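Local coordinates for protein putative alkaline phosphatase (Pseudomonas fluorescens, PDB 4F1V) that binds phosphate with high affinity in the periplasm and probably delivers it for import as the solute-binding part of the PstSACB ABC transporter, at residues Val140-Ser145 with Ile205-Pro210; Val95-Asn100 with Tyr288-Phe293; Lys37-Asn42 with Lys55-Ala60. All blocks are in the same frame, centred on the assembly; numbering follows the deposited sequence.

Contact 1 of 3, residues Val140-Ser145 with Ile205-Pro210; sequences VYRSES and ITYMSP. With PI (hydrogenphosphate ion), chain B.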
loop_
_atom_site.group_PDB
_atom_site.type_symbol
_atom_site.label_atom_id
_atom_site.label_comp_id
_atom_site.label_asym_id
_atom_site.label_seq_id
_atom_site.Cartn_x
_atom_site.Cartn_y
_atom_site.Cartn_z
ATOM N N VAL A 140 15.207 6.378 -8.825
ATOM C CA VAL A 140 15.419 5.579 -7.616
ATOM C C VAL A 140 14.199 4.658 -7.442
ATOM O O VAL A 140 13.062 5.071 -7.670
ATOM C CB VAL A 140 15.581 6.473 -6.355
ATOM C CG1 VAL A 140 15.921 5.612 -5.137
ATOM C CG2 VAL A 140 16.656 7.530 -6.572
ATOM N N TYR A 141 14.419 3.397 -7.095
ATOM C CA TYR A 141 13.364 2.398 -6.992
ATOM C C TYR A 141 13.654 1.489 -5.796
ATOM O O TYR A 141 14.740 1.439 -5.257
ATOM C CB TYR A 141 13.185 1.625 -8.294
ATOM C CG TYR A 141 14.358 0.709 -8.584
ATOM C CD1 TYR A 141 14.328 -0.628 -8.212
ATOM C CD2 TYR A 141 15.496 1.191 -9.208
ATOM C CE1 TYR A 141 15.375 -1.486 -8.433
ATOM C CE2 TYR A 141 16.596 0.368 -9.384
ATOM C CZ TYR A 141 16.556 -0.974 -9.022
ATOM O OH TYR A 141 17.631 -1.831 -9.230
ATOM N N ARG A 142 12.616 0.711 -5.413
ATOM C CA ARG A 142 12.733 -0.197 -4.264
ATOM C C ARG A 142 13.423 -1.490 -4.650
ATOM O O ARG A 142 12.982 -2.197 -5.573
ATOM C CB ARG A 142 11.315 -0.474 -3.669
ATOM C CG ARG A 142 10.725 0.734 -2.968
ATOM C CD ARG A 142 11.342 0.964 -1.596
ATOM N NE ARG A 142 10.998 -0.100 -0.646
ATOM C CZ ARG A 142 9.810 -0.176 -0.050
ATOM N NH1 ARG A 142 8.908 0.815 -0.165
ATOM N NH2 ARG A 142 9.531 -1.251 0.693
ATOM N N SER A 143 14.466 -1.831 -3.917
ATOM C CA SER A 143 15.205 -3.044 -4.145
ATOM C C SER A 143 14.470 -4.340 -3.861
ATOM O O SER A 143 14.739 -5.367 -4.461
ATOM C CB SER A 143 16.498 -3.042 -3.263
ATOM O OG SER A 143 16.183 -3.154 -1.881
ATOM N N GLU A 144 13.559 -4.278 -2.894
ATOM C CA GLU A 144 12.942 -5.463 -2.301
ATOM C C GLU A 144 11.466 -5.553 -2.744
ATOM O O GLU A 144 10.958 -4.774 -3.510
ATOM C CB GLU A 144 13.092 -5.459 -0.769
ATOM C CG GLU A 144 12.164 -4.640 0.075
ATOM C CD GLU A 144 12.362 -3.132 0.078
ATOM O OE1 GLU A 144 12.701 -2.503 -0.947
ATOM O OE2 GLU A 144 12.006 -2.521 1.157
ATOM N N SER A 145 10.790 -6.606 -2.217
ATOM C CA SER A 145 9.420 -6.881 -2.553
ATOM C C SER A 145 8.531 -5.876 -1.792
ATOM O O SER A 145 8.383 -5.928 -0.577
ATOM C CB SER A 145 9.089 -8.299 -2.145
ATOM O OG SER A 145 7.725 -8.611 -2.368
ATOM N N ILE A 205 14.459 11.035 -8.970
ATOM C CA ILE A 205 12.998 10.981 -8.933
ATOM C C ILE A 205 12.587 9.552 -8.500
ATOM O O ILE A 205 13.290 8.594 -8.788
ATOM C CB ILE A 205 12.384 11.338 -10.343
ATOM C CG1 ILE A 205 10.868 11.511 -10.264
ATOM C CG2 ILE A 205 12.817 10.360 -11.420
ATOM C CD1 ILE A 205 10.355 12.324 -11.454
ATOM N N THR A 206 11.439 9.426 -7.854
ATOM C CA THR A 206 10.950 8.097 -7.422
ATOM C C THR A 206 9.418 8.135 -7.286
ATOM O O THR A 206 8.781 9.146 -7.568
ATOM C CB THR A 206 11.650 7.675 -6.107
ATOM O OG1 THR A 206 11.437 6.282 -5.864
ATOM C CG2 THR A 206 11.161 8.442 -4.923
ATOM N N TYR A 207 8.902 6.980 -6.829
ATOM C CA TYR A 207 7.508 6.791 -6.461
ATOM C C TYR A 207 7.472 6.460 -4.971
ATOM O O TYR A 207 8.396 5.832 -4.439
ATOM C CB TYR A 207 6.858 5.659 -7.313
ATOM C CG TYR A 207 7.588 4.340 -7.197
ATOM C CD1 TYR A 207 7.202 3.388 -6.263
ATOM C CD2 TYR A 207 8.714 4.084 -7.975
ATOM C CE1 TYR A 207 7.905 2.190 -6.110
ATOM C CE2 TYR A 207 9.402 2.879 -7.829
ATOM C CZ TYR A 207 9.014 1.937 -6.921
ATOM O OH TYR A 207 9.742 0.782 -6.759
ATOM N N MET A 208 6.405 6.901 -4.261
ATOM C CA MET A 208 6.531 6.920 -2.789
ATOM C C MET A 208 5.195 7.047 -2.075
ATOM O O MET A 208 4.274 7.761 -2.519
ATOM C CB MET A 208 7.402 8.144 -2.410
ATOM C CG MET A 208 7.787 8.302 -0.958
ATOM S SD MET A 208 8.597 6.862 -0.203
ATOM C CE MET A 208 9.973 6.676 -1.304
ATOM N N SER A 209 5.144 6.420 -0.904
ATOM C CA SER A 209 4.120 6.710 0.091
ATOM C C SER A 209 3.881 8.222 0.225
ATOM O O SER A 209 4.867 8.968 0.360
ATOM C CB SER A 209 4.594 6.199 1.475
ATOM O OG SER A 209 3.769 6.644 2.479
ATOM N N PRO A 210 2.634 8.684 0.285
ATOM C CA PRO A 210 2.420 10.122 0.435
ATOM C C PRO A 210 2.838 10.626 1.792
ATOM O O PRO A 210 3.082 11.833 1.950
ATOM C CB PRO A 210 0.923 10.275 0.156
ATOM C CG PRO A 210 0.352 8.935 0.592
ATOM C CD PRO A 210 1.378 7.926 0.156
HETATM P P PI B . 6.026 -1.221 1.210
HETATM O O1 PI B . 5.726 -2.699 0.961
HETATM O O2 PI B . 7.165 -1.046 2.217
HETATM O O3 PI B . 6.333 -0.509 -0.113
HETATM O O4 PI B . 4.766 -0.569 1.845
#
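V140 and T206 come together where two neighbouring parallel strands, 138-142 and 204-205, run toward the phosphate site in one lobe of this Venus flytrap fold. The first group of interactions is polar and holds the two segments in step. V140 N donates to I205 O over 2.9 Å in a backbone bond between the strands. T206 OG1 then donates a hydrogen bond to V140 O at 2.7 Å, approaching from above the carbonyl plane. Threonine suits this place because its hydroxyl sits one bond beyond CB, and with OG1 anti to the backbone N (chi1 -166°) it meets the neighbouring carbonyl. Y207 needs its longer reach: its OH accepts R142 N over 3.2 Å, nearly straight at 172°, and the same hydroxyl is hydrogen-bonded to T149 OG1 of helix 147-159.

Apolar packing is lighter. Y141 CB lies at the rim of the Y207 ring, near its plane and 4.0 Å from CE2. R142 CB and CG sit beside the phenol oxygen, the two side chains crossing at about a right angle, while F152 stacks on the ring.

The charged interactions converge on the phosphate. R142, bent at both chi2 and chi3, turns its guanidinium to the ligand and is gripped side-on by E144 in a salt bridge. R142 NE bonds E144 OE1 at 3.0 Å and R142 NH2 bonds E144 OE2 at 2.8 Å, a pairing likely to steady the guanidinium. R142 NH1 donates to phosphate O3, and R142 NH2 donates to phosphate O2 at 2.8 Å, with O2 lying in the guanidinium plane at its edge.

Contact 2 of 3, residues Val95-Asn100 with Tyr288-Phe293; sequences VAIPFN and YPILGF
Y288 reaches V95 at what is consistent with the hinge of a periplasmic binding protein, for V95-N100 carries the chain from strand 85-94 of one sheet to strand 99-100 of the other. The Y288 hydroxyl donates to V95 O over 2.7 Å, arriving in the carbonyl plane. The bond from CA to CB of Y288 already points toward V95-N100, chi1 of -176° sets CG anti to the backbone N, and tyrosine has the length to carry a donor to a buried carbonyl. Y288 OH also accepts from a water 2.9 Å away, which in turn accepts a hydrogen bond from I97 N, so one phenol serves two places on the facing segment. I97 CG1 packs 3.9 Å from Y288 OH, its side chain about perpendicular to that of Y288.

P289 lays its CD over one ring face of Y288, offset toward the rim. I290 follows with backbone and side chain both engaged. I290 O accepts V95 N over 3.0 Å, the donor standing above the carbonyl plane. The branch at CB lets I290 CG2 lie 3.7 Å from V95 CB while the backbones bond, and the longer arm of I290 puts its CD1 4.3 Å from I97 CD1.

L291 turns away to A250 and I251 of helix 248-252 as strand 291-299 begins. Helix 147-159 flanks the contact, with L151 on V95, F152 on I97 and F155 on I290, and V229 of strand 228-229 touches Y288.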
loop_
_atom_site.group_PDB
_atom_site.type_symbol
_atom_site.label_atom_id
_atom_site.label_comp_id
_atom_site.label_asym_id
_atom_site.label_seq_id
_atom_site.Cartn_x
_atom_site.Cartn_y
_atom_site.Cartn_z
ATOM N N VAL A 95 -0.158 7.501 -4.602
ATOM C CA VAL A 95 1.240 7.227 -4.779
ATOM C C VAL A 95 1.878 8.522 -5.330
ATOM O O VAL A 95 1.491 8.976 -6.429
ATOM C CB VAL A 95 1.504 6.044 -5.734
ATOM C CG1 VAL A 95 3.024 5.857 -5.921
ATOM C CG2 VAL A 95 0.831 4.787 -5.233
ATOM N N ALA A 96 2.761 9.114 -4.546
ATOM C CA ALA A 96 3.399 10.401 -4.876
ATOM C C ALA A 96 4.697 10.179 -5.721
ATOM O O ALA A 96 5.279 9.099 -5.664
ATOM C CB ALA A 96 3.728 11.126 -3.561
ATOM N N ILE A 97 5.092 11.255 -6.387
ATOM C CA ILE A 97 6.271 11.267 -7.244
ATOM C C ILE A 97 7.211 12.396 -6.757
ATOM O O ILE A 97 7.309 13.465 -7.373
ATOM C CB ILE A 97 5.890 11.453 -8.737
ATOM C CG1 ILE A 97 4.843 10.419 -9.198
ATOM C CG2 ILE A 97 7.151 11.343 -9.623
ATOM C CD1 ILE A 97 5.214 8.975 -9.111
ATOM N N PRO A 98 7.899 12.168 -5.613
ATOM C CA PRO A 98 8.857 13.160 -5.128
ATOM C C PRO A 98 10.139 13.107 -5.994
ATOM O O PRO A 98 10.508 12.080 -6.526
ATOM C CB PRO A 98 9.106 12.750 -3.680
ATOM C CG PRO A 98 8.963 11.225 -3.745
ATOM C CD PRO A 98 7.836 10.997 -4.725
ATOM N N PHE A 99 10.820 14.272 -6.023
ATOM C CA PHE A 99 12.042 14.382 -6.776
ATOM C C PHE A 99 12.976 15.410 -6.129
ATOM O O PHE A 99 12.508 16.275 -5.378
ATOM C CB PHE A 99 11.780 14.734 -8.257
ATOM C CG PHE A 99 11.099 16.076 -8.449
ATOM C CD1 PHE A 99 11.829 17.249 -8.585
ATOM C CD2 PHE A 99 9.690 16.201 -8.447
ATOM C CE1 PHE A 99 11.224 18.480 -8.705
ATOM C CE2 PHE A 99 9.088 17.420 -8.549
ATOM C CZ PHE A 99 9.839 18.581 -8.682
ATOM N N ASN A 100 14.255 15.312 -6.451
ATOM C CA ASN A 100 15.283 16.209 -5.977
ATOM C C ASN A 100 15.926 16.929 -7.160
ATOM O O ASN A 100 16.879 16.434 -7.765
ATOM C CB ASN A 100 16.346 15.388 -5.191
ATOM C CG ASN A 100 17.488 16.240 -4.756
ATOM O OD1 ASN A 100 17.330 17.441 -4.543
ATOM N ND2 ASN A 100 18.670 15.656 -4.659
ATOM N N TYR A 288 -6.315 13.322 -8.655
ATOM C CA TYR A 288 -4.991 12.746 -8.860
ATOM C C TYR A 288 -5.130 11.262 -9.277
ATOM O O TYR A 288 -5.925 10.533 -8.663
ATOM C CB TYR A 288 -4.203 12.841 -7.552
ATOM C CG TYR A 288 -2.784 12.356 -7.687
ATOM C CD1 TYR A 288 -1.802 13.199 -8.218
ATOM C CD2 TYR A 288 -2.398 11.067 -7.283
ATOM C CE1 TYR A 288 -0.475 12.783 -8.337
ATOM C CE2 TYR A 288 -1.080 10.639 -7.392
ATOM C CZ TYR A 288 -0.100 11.492 -7.922
ATOM O OH TYR A 288 1.213 11.147 -8.000
ATOM N N PRO A 289 -4.388 10.798 -10.264
ATOM C CA PRO A 289 -4.749 9.507 -10.885
ATOM C C PRO A 289 -4.167 8.267 -10.224
ATOM O O PRO A 289 -4.641 7.171 -10.492
ATOM C CB PRO A 289 -4.262 9.655 -12.327
ATOM C CG PRO A 289 -3.115 10.615 -12.236
ATOM C CD PRO A 289 -3.528 11.612 -11.205
ATOM N N ILE A 290 -3.039 8.378 -9.457
ATOM C CA ILE A 290 -2.348 7.194 -8.976
ATOM C C ILE A 290 -2.719 6.895 -7.553
ATOM O O ILE A 290 -2.398 7.693 -6.622
ATOM C CB ILE A 290 -0.803 7.291 -9.080
ATOM C CG1 ILE A 290 -0.334 8.034 -10.356
ATOM C CG2 ILE A 290 -0.210 5.884 -9.030
ATOM C CD1 ILE A 290 1.165 8.186 -10.445
ATOM N N LEU A 291 -3.416 5.792 -7.290
ATOM C CA LEU A 291 -3.984 5.502 -5.973
ATOM C C LEU A 291 -4.171 3.973 -5.820
ATOM O O LEU A 291 -4.111 3.202 -6.790
ATOM C CB LEU A 291 -5.281 6.263 -5.708
ATOM C CG LEU A 291 -6.564 5.678 -6.321
ATOM C CD1 LEU A 291 -7.741 6.595 -6.004
ATOM C CD2 LEU A 291 -6.493 5.457 -7.830
ATOM N N GLY A 292 -4.495 3.572 -4.580
ATOM C CA GLY A 292 -4.896 2.191 -4.274
ATOM C C GLY A 292 -5.097 2.026 -2.795
ATOM O O GLY A 292 -5.312 3.029 -2.090
ATOM N N PHE A 293 -5.093 0.777 -2.311
ATOM C CA PHE A 293 -5.307 0.463 -0.900
ATOM C C PHE A 293 -4.075 -0.178 -0.301
ATOM O O PHE A 293 -3.326 -0.913 -0.957
ATOM C CB PHE A 293 -6.534 -0.479 -0.683
ATOM C CG PHE A 293 -7.831 0.202 -1.037
ATOM C CD1 PHE A 293 -8.323 0.189 -2.337
ATOM C CD2 PHE A 293 -8.505 0.918 -0.065
ATOM C CE1 PHE A 293 -9.495 0.866 -2.649
ATOM C CE2 PHE A 293 -9.677 1.589 -0.383
ATOM C CZ PHE A 293 -10.194 1.546 -1.663
HETATM O O HOH W 1 3.095 13.091 -7.092
#

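Contact 3 of 3, residues Lys37-Asn42 with Lys55-Ala60; sequences KAAFLN and KNVHWA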
loop_
_atom_site.group_PDB
_atom_site.type_symbol
_atom_site.label_atom_id
_atom_site.label_comp_id
_atom_site.label_asym_id
_atom_site.label_seq_id
_atom_site.Cartn_x
_atom_site.Cartn_y
_atom_site.Cartn_z
ATOM N N LYS A 37 4.154 -10.318 4.451
ATOM C CA LYS A 37 3.415 -11.493 4.026
ATOM C C LYS A 37 4.139 -12.785 4.445
ATOM O O LYS A 37 3.534 -13.706 4.988
ATOM C CB LYS A 37 3.165 -11.479 2.512
ATOM C CG LYS A 37 2.219 -10.341 2.046
ATOM C CD LYS A 37 1.748 -10.543 0.618
ATOM C CE LYS A 37 2.790 -10.484 -0.421
ATOM N NZ LYS A 37 2.286 -10.840 -1.774
ATOM N N ALA A 38 5.440 -12.847 4.232
ATOM C CA ALA A 38 6.181 -14.092 4.569
ATOM C C ALA A 38 6.139 -14.310 6.101
ATOM O O ALA A 38 6.029 -15.455 6.564
ATOM C CB ALA A 38 7.621 -13.988 4.034
ATOM N N ALA A 39 6.288 -13.234 6.865
ATOM C CA ALA A 39 6.240 -13.335 8.326
ATOM C C ALA A 39 4.946 -14.006 8.777
ATOM O O ALA A 39 4.926 -14.928 9.592
ATOM C CB ALA A 39 6.372 -11.948 8.946
ATOM N N PHE A 40 3.808 -13.483 8.261
ATOM C CA PHE A 40 2.515 -14.026 8.673
ATOM C C PHE A 40 2.330 -15.466 8.168
ATOM O O PHE A 40 1.945 -16.348 8.918
ATOM C CB PHE A 40 1.403 -13.092 8.163
ATOM C CG PHE A 40 0.038 -13.642 8.552
ATOM C CD1 PHE A 40 -0.518 -13.274 9.776
ATOM C CD2 PHE A 40 -0.673 -14.503 7.753
ATOM C CE1 PHE A 40 -1.781 -13.752 10.189
ATOM C CE2 PHE A 40 -1.896 -15.009 8.143
ATOM C CZ PHE A 40 -2.437 -14.621 9.350
ATOM N N LEU A 41 2.541 -15.669 6.872
ATOM C CA LEU A 41 2.192 -16.935 6.240
ATOM C C LEU A 41 2.950 -18.129 6.807
ATOM O O LEU A 41 2.447 -19.250 6.834
ATOM C CB LEU A 41 2.346 -16.844 4.731
ATOM C CG LEU A 41 1.403 -15.838 4.014
ATOM C CD1 LEU A 41 1.966 -15.581 2.604
ATOM C CD2 LEU A 41 -0.041 -16.333 3.991
ATOM N N ASN A 42 4.193 -17.869 7.249
ATOM C CA ASN A 42 5.084 -18.902 7.770
ATOM C C ASN A 42 5.277 -18.824 9.284
ATOM O O ASN A 42 6.031 -19.592 9.860
ATOM C CB ASN A 42 6.493 -18.784 7.056
ATOM C CG ASN A 42 6.298 -18.925 5.565
ATOM O OD1 ASN A 42 6.008 -20.010 5.078
ATOM N ND2 ASN A 42 6.375 -17.816 4.828
ATOM N N LYS A 55 9.435 -15.211 19.398
ATOM C CA LYS A 55 8.141 -14.618 19.267
ATOM C C LYS A 55 7.391 -15.198 18.047
ATOM O O LYS A 55 8.010 -15.674 17.100
ATOM C CB LYS A 55 8.262 -13.066 19.167
ATOM C CG LYS A 55 8.685 -12.416 20.473
ATOM C CD LYS A 55 8.762 -10.935 20.391
ATOM C CE LYS A 55 9.057 -10.277 21.772
ATOM N NZ LYS A 55 9.175 -8.803 21.557
ATOM N N ASN A 56 6.086 -15.132 18.132
ATOM C CA ASN A 56 5.170 -15.453 17.025
ATOM C C ASN A 56 4.766 -14.161 16.292
ATOM O O ASN A 56 4.836 -13.071 16.798
ATOM C CB ASN A 56 3.933 -16.195 17.559
ATOM C CG ASN A 56 4.322 -17.562 18.093
ATOM O OD1 ASN A 56 4.872 -18.374 17.376
ATOM N ND2 ASN A 56 4.137 -17.773 19.378
ATOM N N VAL A 57 4.288 -14.378 15.042
ATOM C CA VAL A 57 3.741 -13.306 14.217
ATOM C C VAL A 57 2.214 -13.428 14.267
ATOM O O VAL A 57 1.679 -14.513 14.024
ATOM C CB VAL A 57 4.214 -13.411 12.767
ATOM C CG1 VAL A 57 3.513 -12.389 11.862
ATOM C CG2 VAL A 57 5.719 -13.241 12.695
ATOM N N HIS A 58 1.526 -12.329 14.561
ATOM C CA HIS A 58 0.081 -12.355 14.668
ATOM C C HIS A 58 -0.640 -11.672 13.527
ATOM O O HIS A 58 -1.808 -11.998 13.264
ATOM C CB HIS A 58 -0.334 -11.747 16.023
ATOM C CG HIS A 58 0.272 -12.475 17.179
ATOM N ND1 HIS A 58 1.444 -12.100 17.738
ATOM C CD2 HIS A 58 -0.114 -13.648 17.764
ATOM C CE1 HIS A 58 1.743 -12.980 18.666
ATOM N NE2 HIS A 58 0.873 -13.970 18.666
ATOM N N TRP A 59 0.000 -10.690 12.864
ATOM C CA TRP A 59 -0.673 -9.933 11.791
ATOM C C TRP A 59 0.429 -9.274 10.940
ATOM O O TRP A 59 1.570 -9.141 11.360
ATOM C CB TRP A 59 -1.648 -8.911 12.328
ATOM C CG TRP A 59 -1.133 -7.713 13.027
ATOM C CD1 TRP A 59 -0.684 -7.633 14.320
ATOM C CD2 TRP A 59 -1.009 -6.371 12.506
ATOM N NE1 TRP A 59 -0.310 -6.333 14.631
ATOM C CE2 TRP A 59 -0.510 -5.544 13.526
ATOM C CE3 TRP A 59 -1.281 -5.806 11.239
ATOM C CZ2 TRP A 59 -0.309 -4.155 13.346
ATOM C CZ3 TRP A 59 -1.089 -4.439 11.036
ATOM C CH2 TRP A 59 -0.618 -3.619 12.100
ATOM N N ALA A 60 0.006 -8.816 9.749
ATOM C CA ALA A 60 0.903 -8.044 8.876
ATOM C C ALA A 60 0.153 -6.876 8.216
ATOM O O ALA A 60 -1.026 -6.958 7.916
ATOM C CB ALA A 60 1.533 -8.890 7.818
#
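F40 and V57 carry this contact, which closes a beta-alpha-beta crossover: from strand 29-30 the chain runs through helix 33-42 to the parallel strand 59-62, with strand 5-7 lying between the two strands. The CG of F40 is anti to the backbone N (chi1 179°), and the ring leaves the helix to lie against the chain from H58 to A60. It offers an edge to H58 O, which lies in the ring plane 3.5 Å from F40 CE1. An edge suits a carbonyl oxygen because aromatic C-H groups are slightly positive, and H58 O has a true donor in the hydroxyl of Y302. F40 CD1 also comes to 3.9 Å from W59 CA. At the root of the side chain, F40 CB meets A60 CB at 4.2 Å, where a methyl group lets strand and helix approach closely. An alanine in place of F40 would probably open a gap beneath the helix and leave H58 O and W59 CA without their aromatic neighbour.

V57 fits against the backbone of the helix instead. V57 CB lies 3.6 Å from A39 O and V57 CG1 3.7 Å from F40 CA. The compact branched valine can touch both, and the small A39 side chain lets V57 CG2 come to 4.0 Å from A39 CB. The two segments are bridged by R369, which bonds F40 O through NH1 and V57 O through NH2.

Helix 33-42 thus packs against the five-stranded sheet, in which strand 59-62 runs between 5-7 and 291-299. I297 of strand 291-299 touches K37 and F40, L85 of strand 85-94 touches F40 and L41, and helix 68-77 receives K37 in a salt bridge to E70.

How the contacts relate
All three contacts are buried, but their chemistry follows their place. Contact 1, beside the ligand, mixes backbone and hydroxyl hydrogen bonds with an arginine salt-bridged within its own segment and bonded to phosphate; contact 2, at the probable hinge, pairs backbone polar groups with aliphatic packing and a bridging water; contact 3, farther from the centre of the chain, is van der Waals packing, mostly apolar. Contacts 1 and 2 touch: M208 O with A96 N and T206 N with P98 O are probable hydrogen bonds. Contact 2 reaches both sheets, through strands 99-100 and 291-299. Contact 3 lies about 28 Å from it, centre to centre, yet strand 59-62 neighbours 291-299 in the five-stranded sheet.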